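Local coordinates for DNA replication licensing factor MCM related protein (Thermoplasma acidophilum, PDB 4ME3) that forms the N-terminal, zinc-binding part of an archaeal MCM, a family of replicative helicases that probably bind single-stranded DNA and use ATP to unwind the duplex, at residues 44-48 with 221-225; 51-55 with 102-106; 128-134 with 196-201; 143-149 with 181-186; 236-242 with 257-263. The contacts are given in a common frame with arbitrary orientation. Residue numbers count along the deposited sequence, not the author numbering.

Interaction 1: residues 44-48 with 221-225; sequences VRTLY and EDDLA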
# COMPACT_ATOMS: atom_id res chain seq x y z
N VAL A 44 14.52 -5.77 -4.44
CA VAL A 44 14.09 -4.43 -4.82
C VAL A 44 12.72 -4.57 -5.47
O VAL A 44 12.55 -5.34 -6.41
CB VAL A 44 15.07 -3.78 -5.81
CG1 VAL A 44 14.60 -2.38 -6.19
CG2 VAL A 44 16.47 -3.74 -5.22
N ARG A 45 11.74 -3.83 -4.96
CA ARG A 45 10.37 -4.03 -5.41
C ARG A 45 9.54 -2.76 -5.29
O ARG A 45 8.37 -2.81 -4.93
CB ARG A 45 9.71 -5.14 -4.59
CG ARG A 45 9.72 -4.87 -3.10
CD ARG A 45 9.06 -6.00 -2.35
NE ARG A 45 9.12 -5.81 -0.90
CZ ARG A 45 9.04 -6.80 -0.02
NH1 ARG A 45 8.90 -8.05 -0.42
NH2 ARG A 45 9.12 -6.53 1.28
N THR A 46 10.16 -1.63 -5.62
CA THR A 46 9.49 -0.33 -5.61
C THR A 46 9.83 0.48 -6.85
O THR A 46 10.98 0.53 -7.28
CB THR A 46 9.90 0.51 -4.39
OG1 THR A 46 9.61 -0.22 -3.18
CG2 THR A 46 9.15 1.83 -4.37
N LEU A 47 8.81 1.12 -7.43
CA LEU A 47 9.00 2.05 -8.53
C LEU A 47 8.32 3.36 -8.18
O LEU A 47 7.15 3.36 -7.79
CB LEU A 47 8.39 1.50 -9.82
CG LEU A 47 8.48 2.44 -11.02
CD1 LEU A 47 9.92 2.60 -11.48
CD2 LEU A 47 7.59 1.96 -12.16
N TYR A 48 9.05 4.46 -8.30
CA TYR A 48 8.46 5.79 -8.17
C TYR A 48 8.09 6.34 -9.54
O TYR A 48 8.91 6.35 -10.46
CB TYR A 48 9.44 6.74 -7.49
CG TYR A 48 9.58 6.47 -6.01
CD1 TYR A 48 8.74 7.10 -5.10
CD2 TYR A 48 10.53 5.59 -5.53
CE1 TYR A 48 8.85 6.86 -3.74
CE2 TYR A 48 10.65 5.35 -4.17
CZ TYR A 48 9.81 5.98 -3.28
OH TYR A 48 9.92 5.74 -1.93
N GLU A 221 5.17 1.69 5.57
CA GLU A 221 5.35 0.26 5.37
C GLU A 221 6.52 -0.05 4.46
O GLU A 221 6.91 0.76 3.61
CB GLU A 221 4.09 -0.38 4.79
CG GLU A 221 2.90 -0.39 5.73
CD GLU A 221 1.77 -1.27 5.22
OE1 GLU A 221 1.73 -1.53 4.00
OE2 GLU A 221 0.93 -1.70 6.04
N ASP A 222 7.08 -1.25 4.64
CA ASP A 222 8.11 -1.79 3.77
C ASP A 222 9.30 -0.82 3.65
O ASP A 222 9.93 -0.49 4.65
CB ASP A 222 7.50 -2.15 2.41
CG ASP A 222 8.30 -3.19 1.66
OD1 ASP A 222 9.31 -3.69 2.21
OD2 ASP A 222 7.90 -3.53 0.52
N ASP A 223 9.59 -0.37 2.43
CA ASP A 223 10.75 0.49 2.19
C ASP A 223 10.65 1.85 2.88
O ASP A 223 11.65 2.56 3.00
CB ASP A 223 10.97 0.68 0.69
CG ASP A 223 9.69 1.00 -0.07
OD1 ASP A 223 8.70 0.25 0.10
OD2 ASP A 223 9.66 1.99 -0.83
N LEU A 224 9.45 2.23 3.31
CA LEU A 224 9.26 3.51 3.98
C LEU A 224 9.35 3.42 5.50
O LEU A 224 9.44 4.44 6.18
CB LEU A 224 7.91 4.13 3.57
CG LEU A 224 7.77 4.47 2.09
CD1 LEU A 224 6.44 5.18 1.84
CD2 LEU A 224 8.94 5.32 1.62
N ALA A 225 9.35 2.21 6.05
CA ALA A 225 9.45 2.05 7.50
C ALA A 225 10.88 2.31 7.98
O ALA A 225 11.84 1.99 7.28
CB ALA A 225 9.00 0.65 7.91
O HOH W 1 11.52 3.73 -1.26
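Two acidic residues on the turn 221-225 meet three side chains of segment 44-48, and nearly all the chemistry is polar. The best-made link is a two-pronged salt bridge: R45 NE gives a hydrogen bond to D222 OD2 at 3.0 Å, and R45 NH2 gives a nearly straight one to D222 OD1, also at 3.0 Å. D222 OD2 takes a further hydrogen bond from the side chain of N97, so both carboxylate oxygens are satisfied. D223 is served differently. Its OD1 pairs with R99 in a salt bridge, while D223 OD2 accepts a hydrogen bond at 2.6 Å from a water that also lies 2.7 Å from Y48 OH, bridging the side chains. T46 OG1 sits 3.2 Å from D223 OD2 and has a weak hydrogen bond from N97. Y48 OH also lies against L224 CD2 at 3.7 Å, a van der Waals contact. The turn holds its shape through L224 N to E221 O, 2.9 Å. This is a surface contact between the MCM N-terminal helical region and the OB domain. Strand 97-101, parallel neighbour of strand 46-50, supplies N97 and R99 to it, helix 31-38 packs on L47, and strand 191-201 touches R45 through I193.

Interaction 2: residues 51-55 with 102-106; sequences FRDLE and DLEEK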
# COMPACT_ATOMS: atom_id res chain seq x y z
N PHE A 51 4.28 12.34 -10.85
CA PHE A 51 2.95 12.82 -11.14
C PHE A 51 2.97 13.80 -12.31
O PHE A 51 1.99 13.95 -13.03
CB PHE A 51 2.31 13.47 -9.92
CG PHE A 51 0.85 13.75 -10.09
CD1 PHE A 51 -0.08 12.72 -10.01
CD2 PHE A 51 0.40 15.03 -10.38
CE1 PHE A 51 -1.42 12.97 -10.18
CE2 PHE A 51 -0.94 15.28 -10.56
CZ PHE A 51 -1.85 14.25 -10.46
N ARG A 52 4.11 14.46 -12.50
CA ARG A 52 4.29 15.38 -13.62
C ARG A 52 4.15 14.64 -14.94
O ARG A 52 3.56 15.15 -15.90
CB ARG A 52 5.67 16.04 -13.57
CG ARG A 52 6.00 16.78 -12.29
CD ARG A 52 7.50 16.99 -12.16
NE ARG A 52 7.88 17.67 -10.92
CZ ARG A 52 9.10 17.67 -10.41
NH1 ARG A 52 10.09 17.02 -11.02
NH2 ARG A 52 9.35 18.32 -9.28
N ASP A 53 4.71 13.43 -15.00
CA ASP A 53 4.58 12.59 -16.19
C ASP A 53 3.13 12.13 -16.37
O ASP A 53 2.60 12.15 -17.48
CB ASP A 53 5.50 11.37 -16.09
CG ASP A 53 6.97 11.74 -16.23
OD1 ASP A 53 7.26 12.86 -16.70
OD2 ASP A 53 7.83 10.90 -15.88
N LEU A 54 2.49 11.71 -15.28
CA LEU A 54 1.11 11.25 -15.35
C LEU A 54 0.18 12.35 -15.87
O LEU A 54 -0.68 12.10 -16.71
CB LEU A 54 0.64 10.76 -13.97
CG LEU A 54 1.23 9.43 -13.51
CD1 LEU A 54 1.01 9.23 -12.01
CD2 LEU A 54 0.64 8.26 -14.30
N GLU A 55 0.34 13.56 -15.35
CA GLU A 55 -0.47 14.69 -15.80
C GLU A 55 -0.27 14.97 -17.29
O GLU A 55 -1.23 15.23 -18.02
CB GLU A 55 -0.13 15.95 -15.00
CG GLU A 55 -1.22 16.40 -14.05
CD GLU A 55 -0.84 17.63 -13.25
OE1 GLU A 55 0.37 17.96 -13.20
OE2 GLU A 55 -1.74 18.26 -12.67
N ASP A 102 6.55 13.72 -6.87
CA ASP A 102 6.41 14.99 -7.59
C ASP A 102 4.97 15.52 -7.56
O ASP A 102 4.44 15.99 -8.57
CB ASP A 102 6.89 14.82 -9.04
CG ASP A 102 8.35 14.40 -9.13
OD1 ASP A 102 9.12 14.68 -8.19
OD2 ASP A 102 8.73 13.79 -10.15
N LEU A 103 4.36 15.45 -6.39
CA LEU A 103 3.00 15.95 -6.20
C LEU A 103 2.97 17.38 -5.68
O LEU A 103 1.89 17.98 -5.57
CB LEU A 103 2.26 15.05 -5.20
CG LEU A 103 1.81 13.69 -5.73
CD1 LEU A 103 1.47 12.76 -4.59
CD2 LEU A 103 0.60 13.87 -6.65
N GLU A 104 4.13 17.94 -5.38
CA GLU A 104 4.21 19.23 -4.69
C GLU A 104 3.59 20.39 -5.47
O GLU A 104 3.16 21.38 -4.87
CB GLU A 104 5.67 19.57 -4.33
CG GLU A 104 6.55 19.89 -5.52
CD GLU A 104 7.06 18.66 -6.24
OE1 GLU A 104 6.86 17.54 -5.71
OE2 GLU A 104 7.65 18.80 -7.33
N GLU A 105 3.55 20.28 -6.79
CA GLU A 105 2.96 21.34 -7.61
C GLU A 105 1.45 21.18 -7.71
O GLU A 105 0.72 22.14 -7.95
CB GLU A 105 3.58 21.36 -9.01
CG GLU A 105 5.04 21.79 -9.04
CD GLU A 105 5.21 23.27 -8.74
OE1 GLU A 105 4.49 24.09 -9.36
OE2 GLU A 105 6.05 23.62 -7.89
N LYS A 106 0.97 19.95 -7.52
CA LYS A 106 -0.46 19.67 -7.56
C LYS A 106 -1.08 19.90 -6.18
O LYS A 106 -2.04 20.67 -6.04
CB LYS A 106 -0.71 18.23 -8.01
CG LYS A 106 -2.18 17.85 -8.08
CD LYS A 106 -2.84 18.38 -9.34
CE LYS A 106 -4.31 18.01 -9.39
NZ LYS A 106 -4.89 18.15 -10.75
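R52 makes the shortest polar contact here: its NH2 donates to E104 OE2 at 2.6 Å, a salt bridge at the edge of the guanidinium. The same guanidinium lies with one face over D102 CB, 3.6 Å from R52 NE. D102 OD2 is 3.6 Å from R52 NH1, a long pairing of charges well out of the guanidinium plane; its firmer partner is the hydroxyl of S50. A second long salt bridge, E55 OE2 to K106 NZ at 3.7 Å, is set on the next turn of the helix. Beneath the charges, F51 projects toward the loop, and L103 CD2 sits over its ring face, 3.8 Å from the centroid, in a CH-pi contact. K106 CG adds 3.8 Å packing on F51 CE2. L103 to K106 is a type I turn, which brings both residues to the ring. The chemistry is layered: a buried aromatic-aliphatic contact joins the first turn of helix 51-57 to the loop after strand 97-101, with charge pairs on the solvent side.

Interaction 3: residues 128-134 with 196-201; sequences GIVRKNT and QKVEIQ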
# COMPACT_ATOMS: atom_id res chain seq x y z
N GLY A 128 4.35 18.27 8.66
CA GLY A 128 4.40 18.39 10.11
C GLY A 128 5.75 18.01 10.68
O GLY A 128 6.71 17.79 9.95
N ILE A 129 5.80 17.95 12.01
CA ILE A 129 7.01 17.59 12.72
C ILE A 129 6.79 16.26 13.42
O ILE A 129 5.77 16.06 14.07
CB ILE A 129 7.35 18.66 13.78
CG1 ILE A 129 7.44 20.04 13.13
CG2 ILE A 129 8.65 18.30 14.50
CD1 ILE A 129 7.56 21.18 14.11
N VAL A 130 7.73 15.33 13.28
CA VAL A 130 7.58 14.02 13.89
C VAL A 130 7.74 14.13 15.41
O VAL A 130 8.68 14.75 15.90
CB VAL A 130 8.59 13.00 13.34
CG1 VAL A 130 8.48 11.68 14.06
CG2 VAL A 130 8.39 12.80 11.84
N ARG A 131 6.80 13.55 16.15
CA ARG A 131 6.82 13.62 17.61
C ARG A 131 7.07 12.26 18.26
O ARG A 131 7.74 12.17 19.29
CB ARG A 131 5.50 14.19 18.14
CG ARG A 131 5.27 15.65 17.79
CD ARG A 131 6.48 16.50 18.13
NE ARG A 131 6.21 17.93 17.94
CZ ARG A 131 7.14 18.88 18.02
NH1 ARG A 131 8.40 18.57 18.27
NH2 ARG A 131 6.79 20.15 17.84
N LYS A 132 6.53 11.21 17.65
CA LYS A 132 6.65 9.86 18.19
C LYS A 132 6.76 8.86 17.06
O LYS A 132 6.30 9.11 15.95
CB LYS A 132 5.42 9.51 19.02
CG LYS A 132 5.26 10.30 20.30
CD LYS A 132 4.06 9.81 21.10
CE LYS A 132 4.45 8.76 22.14
NZ LYS A 132 5.03 7.52 21.54
N ASN A 133 7.37 7.72 17.35
CA ASN A 133 7.33 6.59 16.43
C ASN A 133 7.32 5.28 17.20
O ASN A 133 7.80 5.21 18.33
CB ASN A 133 8.50 6.65 15.44
CG ASN A 133 9.85 6.53 16.11
OD1 ASN A 133 9.98 5.94 17.18
ND2 ASN A 133 10.87 7.08 15.47
N THR A 134 6.75 4.26 16.58
CA THR A 134 6.76 2.93 17.17
C THR A 134 8.04 2.23 16.77
O THR A 134 8.81 2.73 15.95
CB THR A 134 5.58 2.08 16.67
OG1 THR A 134 5.72 1.85 15.26
CG2 THR A 134 4.25 2.76 16.95
N GLN A 196 5.74 0.67 10.55
CA GLN A 196 6.04 1.59 11.64
C GLN A 196 4.97 2.66 11.65
O GLN A 196 4.55 3.14 10.60
CB GLN A 196 7.41 2.22 11.43
CG GLN A 196 7.86 3.13 12.55
CD GLN A 196 9.23 3.73 12.31
OE1 GLN A 196 9.56 4.10 11.18
NE2 GLN A 196 10.03 3.83 13.36
N LYS A 197 4.51 3.03 12.84
CA LYS A 197 3.58 4.15 12.97
C LYS A 197 4.36 5.36 13.45
O LYS A 197 5.20 5.26 14.34
CB LYS A 197 2.44 3.83 13.92
CG LYS A 197 1.70 2.55 13.60
CD LYS A 197 0.39 2.46 14.36
CE LYS A 197 -0.33 1.16 14.08
NZ LYS A 197 -1.60 1.05 14.85
N VAL A 198 4.06 6.51 12.85
CA VAL A 198 4.74 7.75 13.14
C VAL A 198 3.71 8.85 13.36
O VAL A 198 2.89 9.12 12.49
CB VAL A 198 5.66 8.16 11.97
CG1 VAL A 198 6.40 9.44 12.29
CG2 VAL A 198 6.65 7.03 11.66
N GLU A 199 3.74 9.47 14.53
CA GLU A 199 2.84 10.58 14.81
C GLU A 199 3.51 11.90 14.51
O GLU A 199 4.60 12.17 15.00
CB GLU A 199 2.38 10.56 16.27
CG GLU A 199 1.47 11.73 16.61
CD GLU A 199 0.97 11.68 18.04
OE1 GLU A 199 -0.23 11.39 18.23
OE2 GLU A 199 1.77 11.94 18.96
N ILE A 200 2.87 12.72 13.68
CA ILE A 200 3.38 14.06 13.40
C ILE A 200 2.43 15.12 13.97
O ILE A 200 1.26 14.86 14.20
CB ILE A 200 3.58 14.30 11.89
CG1 ILE A 200 2.26 14.22 11.13
CG2 ILE A 200 4.58 13.30 11.33
CD1 ILE A 200 2.35 14.76 9.72
N GLN A 201 2.97 16.32 14.17
CA GLN A 201 2.19 17.42 14.71
C GLN A 201 2.37 18.66 13.85
O GLN A 201 3.41 18.84 13.22
CB GLN A 201 2.64 17.72 16.14
CG GLN A 201 1.79 18.75 16.85
CD GLN A 201 2.20 18.95 18.29
OE1 GLN A 201 3.36 18.75 18.65
NE2 GLN A 201 1.24 19.34 19.13
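A classic beta bulge interrupts this antiparallel pairing in the OB domain: R131 and K132 both face E199. The carbonyl E199 O takes a good hydrogen bond from R131 N at 2.8 Å and a weak one from K132 N at 3.4 Å, and the register slips by one residue. On one side of the bulge I129 and Q201 pair through two 2.8 Å bonds, I129 N to Q201 O and Q201 N to I129 O. On the other, E199 N reaches K132 O at 2.9 Å and T134 N reaches K197 O at 2.9 Å. V130 CG1 packs on V198 CG1 at 3.5 Å and V130 CG2 on I200 CG2 at 3.9 Å, on the face that also carries N133. Beside the bulge, R131 NE donates to Q201 OE1 at 3.0 Å, and E199 forms a salt bridge with R215. The two short segments run at 133° to each other, short of the 180° of a flat antiparallel pair, a coiling that suits the curled, barrel-like sheet of an OB fold.

Interaction 4: residues 143-149 with 181-186; sequences AAFECSS and IFFKLR. With ZN (zinc ion), chain B.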
# COMPACT_ATOMS: atom_id res chain seq x y z
N ALA A 143 -0.11 -14.22 3.02
CA ALA A 143 -0.26 -15.31 3.99
C ALA A 143 -0.42 -16.66 3.32
O ALA A 143 -1.29 -16.84 2.46
CB ALA A 143 -1.44 -15.03 4.90
N ALA A 144 0.40 -17.62 3.73
CA ALA A 144 0.30 -18.99 3.25
C ALA A 144 -0.68 -19.79 4.10
O ALA A 144 -0.54 -19.84 5.32
CB ALA A 144 1.67 -19.66 3.28
N PHE A 145 -1.67 -20.41 3.46
CA PHE A 145 -2.64 -21.25 4.16
C PHE A 145 -2.59 -22.68 3.64
O PHE A 145 -2.67 -22.91 2.43
CB PHE A 145 -4.05 -20.68 3.98
CG PHE A 145 -4.31 -19.42 4.76
CD1 PHE A 145 -4.71 -19.48 6.08
CD2 PHE A 145 -4.15 -18.18 4.16
CE1 PHE A 145 -4.95 -18.32 6.80
CE2 PHE A 145 -4.39 -17.03 4.88
CZ PHE A 145 -4.79 -17.10 6.19
N GLU A 146 -2.46 -23.64 4.55
CA GLU A 146 -2.39 -25.04 4.16
C GLU A 146 -3.75 -25.72 4.23
O GLU A 146 -4.43 -25.67 5.26
CB GLU A 146 -1.39 -25.79 5.05
CG GLU A 146 -1.31 -27.28 4.76
CD GLU A 146 -0.26 -27.98 5.59
OE1 GLU A 146 0.47 -27.30 6.34
OE2 GLU A 146 -0.17 -29.23 5.50
N CYS A 147 -4.15 -26.34 3.13
CA CYS A 147 -5.44 -27.02 3.02
C CYS A 147 -5.45 -28.29 3.86
O CYS A 147 -4.54 -29.11 3.76
CB CYS A 147 -5.73 -27.36 1.56
SG CYS A 147 -7.24 -28.33 1.31
N SER A 148 -6.49 -28.46 4.67
CA SER A 148 -6.60 -29.63 5.53
C SER A 148 -6.77 -30.92 4.72
O SER A 148 -6.52 -32.01 5.22
CB SER A 148 -7.76 -29.48 6.51
OG SER A 148 -8.99 -29.25 5.84
N SER A 149 -7.18 -30.78 3.46
CA SER A 149 -7.44 -31.94 2.62
C SER A 149 -6.21 -32.35 1.79
O SER A 149 -5.68 -33.44 1.97
CB SER A 149 -8.63 -31.68 1.69
OG SER A 149 -8.93 -32.83 0.92
N ILE A 181 -13.71 -28.19 4.90
CA ILE A 181 -12.26 -28.19 5.11
C ILE A 181 -11.86 -26.97 5.92
O ILE A 181 -12.63 -26.01 6.04
CB ILE A 181 -11.48 -28.19 3.78
CG1 ILE A 181 -11.72 -26.88 3.02
CG2 ILE A 181 -11.87 -29.39 2.93
CD1 ILE A 181 -10.85 -26.73 1.79
N PHE A 182 -10.66 -27.00 6.49
CA PHE A 182 -10.14 -25.86 7.23
C PHE A 182 -8.71 -25.53 6.79
O PHE A 182 -7.99 -26.39 6.30
CB PHE A 182 -10.18 -26.12 8.74
CG PHE A 182 -9.38 -27.32 9.17
CD1 PHE A 182 -8.04 -27.20 9.49
CD2 PHE A 182 -9.98 -28.57 9.26
CE1 PHE A 182 -7.31 -28.31 9.89
CE2 PHE A 182 -9.25 -29.68 9.65
CZ PHE A 182 -7.91 -29.54 9.97
N PHE A 183 -8.32 -24.27 6.97
CA PHE A 183 -7.01 -23.81 6.54
C PHE A 183 -6.10 -23.48 7.72
O PHE A 183 -6.53 -22.86 8.69
CB PHE A 183 -7.16 -22.58 5.65
CG PHE A 183 -7.79 -22.87 4.31
CD1 PHE A 183 -7.03 -23.37 3.27
CD2 PHE A 183 -9.14 -22.65 4.11
CE1 PHE A 183 -7.61 -23.65 2.04
CE2 PHE A 183 -9.72 -22.92 2.88
CZ PHE A 183 -8.95 -23.42 1.85
N LYS A 184 -4.85 -23.91 7.63
CA LYS A 184 -3.86 -23.67 8.67
C LYS A 184 -2.84 -22.63 8.20
O LYS A 184 -2.13 -22.86 7.23
CB LYS A 184 -3.14 -24.97 9.02
CG LYS A 184 -2.08 -24.82 10.10
CD LYS A 184 -1.43 -26.16 10.44
CE LYS A 184 -0.42 -26.57 9.38
NZ LYS A 184 0.20 -27.90 9.67
N LEU A 185 -2.78 -21.50 8.89
CA LEU A 185 -1.81 -20.46 8.57
C LEU A 185 -0.39 -20.97 8.78
O LEU A 185 -0.09 -21.59 9.80
CB LEU A 185 -2.07 -19.22 9.44
CG LEU A 185 -1.15 -18.01 9.21
CD1 LEU A 185 -1.35 -17.41 7.83
CD2 LEU A 185 -1.39 -16.95 10.29
N ARG A 186 0.48 -20.71 7.81
CA ARG A 186 1.87 -21.13 7.86
C ARG A 186 2.79 -19.91 7.80
O ARG A 186 3.24 -19.53 6.72
CB ARG A 186 2.19 -22.06 6.69
CG ARG A 186 1.30 -23.28 6.61
CD ARG A 186 1.60 -24.26 7.74
NE ARG A 186 3.00 -24.65 7.75
CZ ARG A 186 3.54 -25.54 6.93
NH1 ARG A 186 2.80 -26.14 6.01
NH2 ARG A 186 4.84 -25.82 7.02
ZN ZN B . -6.88 -28.45 -1.00
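One strand end carries a metal ligand: C147, the last strand residue of segment 143-149, binds the zinc ion through SG at 2.3 Å. The same sulfur accepts a hydrogen bond from S149 N at 3.3 Å, within the turn that follows. C150, C169 and C172 complete the site. S148 then closes this end of the pairing, with F182 N donating to S148 OG at 2.9 Å and S148 CB standing over the F182 ring, 3.4 Å from its centroid, as a CH-pi contact; S148 N to F182 O, 3.0 Å, is weak. I181 CD1 approaches C147 SG at 4.0 Å. This is the Cys4 zinc-binding subdomain of an MCM N-terminal region, inserted in the OB domain and built here on an antiparallel strand pair. E146 and K184 form the central hydrogen-bonded pair, E146 N to K184 O at 2.8 Å and K184 N to E146 O at 3.0 Å, and R186 N reaches A144 O at 2.8 Å. One face carries F145, C147, F183 and L185: L185 CD1 sits over the F145 ring, 4.1 Å from the centroid, and F145 CD1 touches F183 CB at 4.0 Å. On the other face E146 OE1 gathers two cations, K184 NZ at 3.4 Å and R186 NH1 at 2.6 Å, both salt bridges; the R186 hydrogen bond itself is weak.

Interaction 5: residues 236-242 with 257-263; sequences VDGILRT and TYLYAIN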
# COMPACT_ATOMS: atom_id res chain seq x y z
N VAL A 236 4.40 14.28 3.81
CA VAL A 236 3.99 12.93 3.45
C VAL A 236 2.83 12.97 2.48
O VAL A 236 1.82 13.64 2.72
CB VAL A 236 3.58 12.14 4.70
CG1 VAL A 236 3.09 10.75 4.31
CG2 VAL A 236 4.76 12.05 5.66
N ASP A 237 2.98 12.27 1.37
CA ASP A 237 1.89 12.06 0.43
C ASP A 237 1.32 10.69 0.72
O ASP A 237 2.05 9.71 0.79
CB ASP A 237 2.42 12.12 -1.01
CG ASP A 237 3.26 13.35 -1.28
OD1 ASP A 237 2.76 14.47 -1.05
OD2 ASP A 237 4.42 13.20 -1.70
N GLY A 238 0.01 10.60 0.92
CA GLY A 238 -0.58 9.34 1.31
C GLY A 238 -2.08 9.28 1.16
O GLY A 238 -2.73 10.27 0.82
N ILE A 239 -2.63 8.10 1.40
CA ILE A 239 -4.07 7.89 1.34
C ILE A 239 -4.66 8.11 2.73
O ILE A 239 -4.22 7.50 3.71
CB ILE A 239 -4.41 6.46 0.86
CG1 ILE A 239 -3.65 6.15 -0.44
CG2 ILE A 239 -5.91 6.33 0.66
CD1 ILE A 239 -3.81 4.73 -0.92
N LEU A 240 -5.65 8.98 2.81
CA LEU A 240 -6.30 9.24 4.08
C LEU A 240 -7.24 8.09 4.43
O LEU A 240 -8.12 7.73 3.65
CB LEU A 240 -7.07 10.57 4.04
CG LEU A 240 -7.58 11.04 5.40
CD1 LEU A 240 -6.41 11.39 6.31
CD2 LEU A 240 -8.51 12.22 5.25
N ARG A 241 -7.03 7.51 5.61
CA ARG A 241 -7.79 6.35 6.06
C ARG A 241 -8.49 6.66 7.37
O ARG A 241 -8.22 7.69 7.99
CB ARG A 241 -6.86 5.15 6.25
CG ARG A 241 -6.25 4.63 4.97
CD ARG A 241 -7.32 4.26 3.97
NE ARG A 241 -6.80 3.42 2.89
CZ ARG A 241 -7.49 3.11 1.79
NH1 ARG A 241 -8.72 3.58 1.61
NH2 ARG A 241 -6.94 2.34 0.86
N THR A 242 -9.38 5.77 7.79
CA THR A 242 -10.08 5.93 9.06
C THR A 242 -9.86 4.71 9.95
O THR A 242 -9.73 3.59 9.47
CB THR A 242 -11.60 6.10 8.86
OG1 THR A 242 -12.12 4.96 8.17
CG2 THR A 242 -11.90 7.35 8.07
N THR A 257 -8.96 9.84 11.68
CA THR A 257 -8.24 9.67 10.44
C THR A 257 -6.76 9.41 10.69
O THR A 257 -6.20 9.85 11.69
CB THR A 257 -8.36 10.91 9.54
OG1 THR A 257 -7.90 12.06 10.24
CG2 THR A 257 -9.80 11.12 9.10
N TYR A 258 -6.14 8.70 9.75
CA TYR A 258 -4.70 8.52 9.73
C TYR A 258 -4.25 8.47 8.28
O TYR A 258 -5.08 8.31 7.38
CB TYR A 258 -4.27 7.26 10.49
CG TYR A 258 -4.64 5.95 9.83
CD1 TYR A 258 -5.87 5.34 10.08
CD2 TYR A 258 -3.75 5.31 8.98
CE1 TYR A 258 -6.20 4.14 9.49
CE2 TYR A 258 -4.08 4.11 8.38
CZ TYR A 258 -5.30 3.52 8.64
OH TYR A 258 -5.62 2.33 8.04
N LEU A 259 -2.96 8.61 8.04
CA LEU A 259 -2.46 8.68 6.68
C LEU A 259 -1.61 7.45 6.37
O LEU A 259 -0.69 7.13 7.10
CB LEU A 259 -1.63 9.94 6.49
CG LEU A 259 -1.34 10.36 5.04
CD1 LEU A 259 -2.61 10.83 4.36
CD2 LEU A 259 -0.28 11.44 5.02
N TYR A 260 -1.95 6.77 5.28
CA TYR A 260 -1.15 5.67 4.77
C TYR A 260 -0.13 6.21 3.77
O TYR A 260 -0.49 6.67 2.68
CB TYR A 260 -2.03 4.62 4.10
CG TYR A 260 -1.24 3.45 3.57
CD1 TYR A 260 -0.88 2.40 4.41
CD2 TYR A 260 -0.82 3.41 2.25
CE1 TYR A 260 -0.15 1.33 3.94
CE2 TYR A 260 -0.08 2.34 1.77
CZ TYR A 260 0.25 1.31 2.62
OH TYR A 260 0.98 0.24 2.15
N ALA A 261 1.14 6.16 4.14
CA ALA A 261 2.19 6.84 3.38
C ALA A 261 2.45 6.19 2.03
O ALA A 261 2.62 4.97 1.93
CB ALA A 261 3.47 6.88 4.19
N ILE A 262 2.47 7.01 0.98
CA ILE A 262 2.86 6.58 -0.35
C ILE A 262 4.24 7.12 -0.72
O ILE A 262 5.01 6.48 -1.43
CB ILE A 262 1.84 7.04 -1.41
CG1 ILE A 262 0.48 6.37 -1.17
CG2 ILE A 262 2.33 6.73 -2.81
CD1 ILE A 262 0.50 4.86 -1.28
N ASN A 263 4.54 8.32 -0.22
CA ASN A 263 5.81 8.99 -0.49
C ASN A 263 6.16 9.89 0.69
O ASN A 263 5.28 10.51 1.29
CB ASN A 263 5.72 9.81 -1.78
CG ASN A 263 7.05 10.37 -2.23
OD1 ASN A 263 8.08 9.69 -2.21
ND2 ASN A 263 7.05 11.64 -2.64
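L259 loses more surface to this contact than any other residue in it, followed by Y258 and D237. L259 lies on the buried side of the hairpin, its CD2 against V236 CG1 at 3.5 Å and its CD1 4.3 Å from L240 CD1. G238, opposite A261, has no side chain; a beta carbon there would clash with L259 CG and Y260 O. Y258, on the other face, lays its ring over R241 CB, a CH-pi contact 3.6 Å from the centroid, while the backbones join by R241 N to Y258 O at 2.8 Å. R241's guanidinium goes on to a salt bridge with E70. D237 marks a classic beta bulge: D237 O receives both I262 N at 2.7 Å and N263 N at 3.0 Å, just where the chain turns a corner at 262. D237 N returns a bond to N263 O at 2.9 Å, and N263 ND2 reaches D237 OD2 at 3.2 Å; D237 OD1 is held by S125. The hairpin of strands 233-247 and 250-261 is flanked within the OB sheet by strand 123-147, which bonds to V236 and G238, and by strand 215-221, which runs parallel to strand 250-261.

In the fold
From the N terminus, 44-48 waits longest for its partner: interaction 1 closes a loop of 172 residues, joining the N-terminal helical region to the turn after strand 215-221. Inside it, interaction 2 closes first, linking helix 51-57 to the loop behind strand 97-101. Interaction 3, also inside interaction 1, takes up strand 123-147, and interaction 4 is nested within that loop at the zinc end of the same strand; the centres of interactions 3 and 4 lie about 37 Å apart. Interaction 5, a local hairpin, opens after interaction 1 has closed. No loops cross. The hairpin meets both helical-side contacts: Y260 OH probably bonds to E221 OE1 of interaction 1, and D237 packs on L103 of interaction 2.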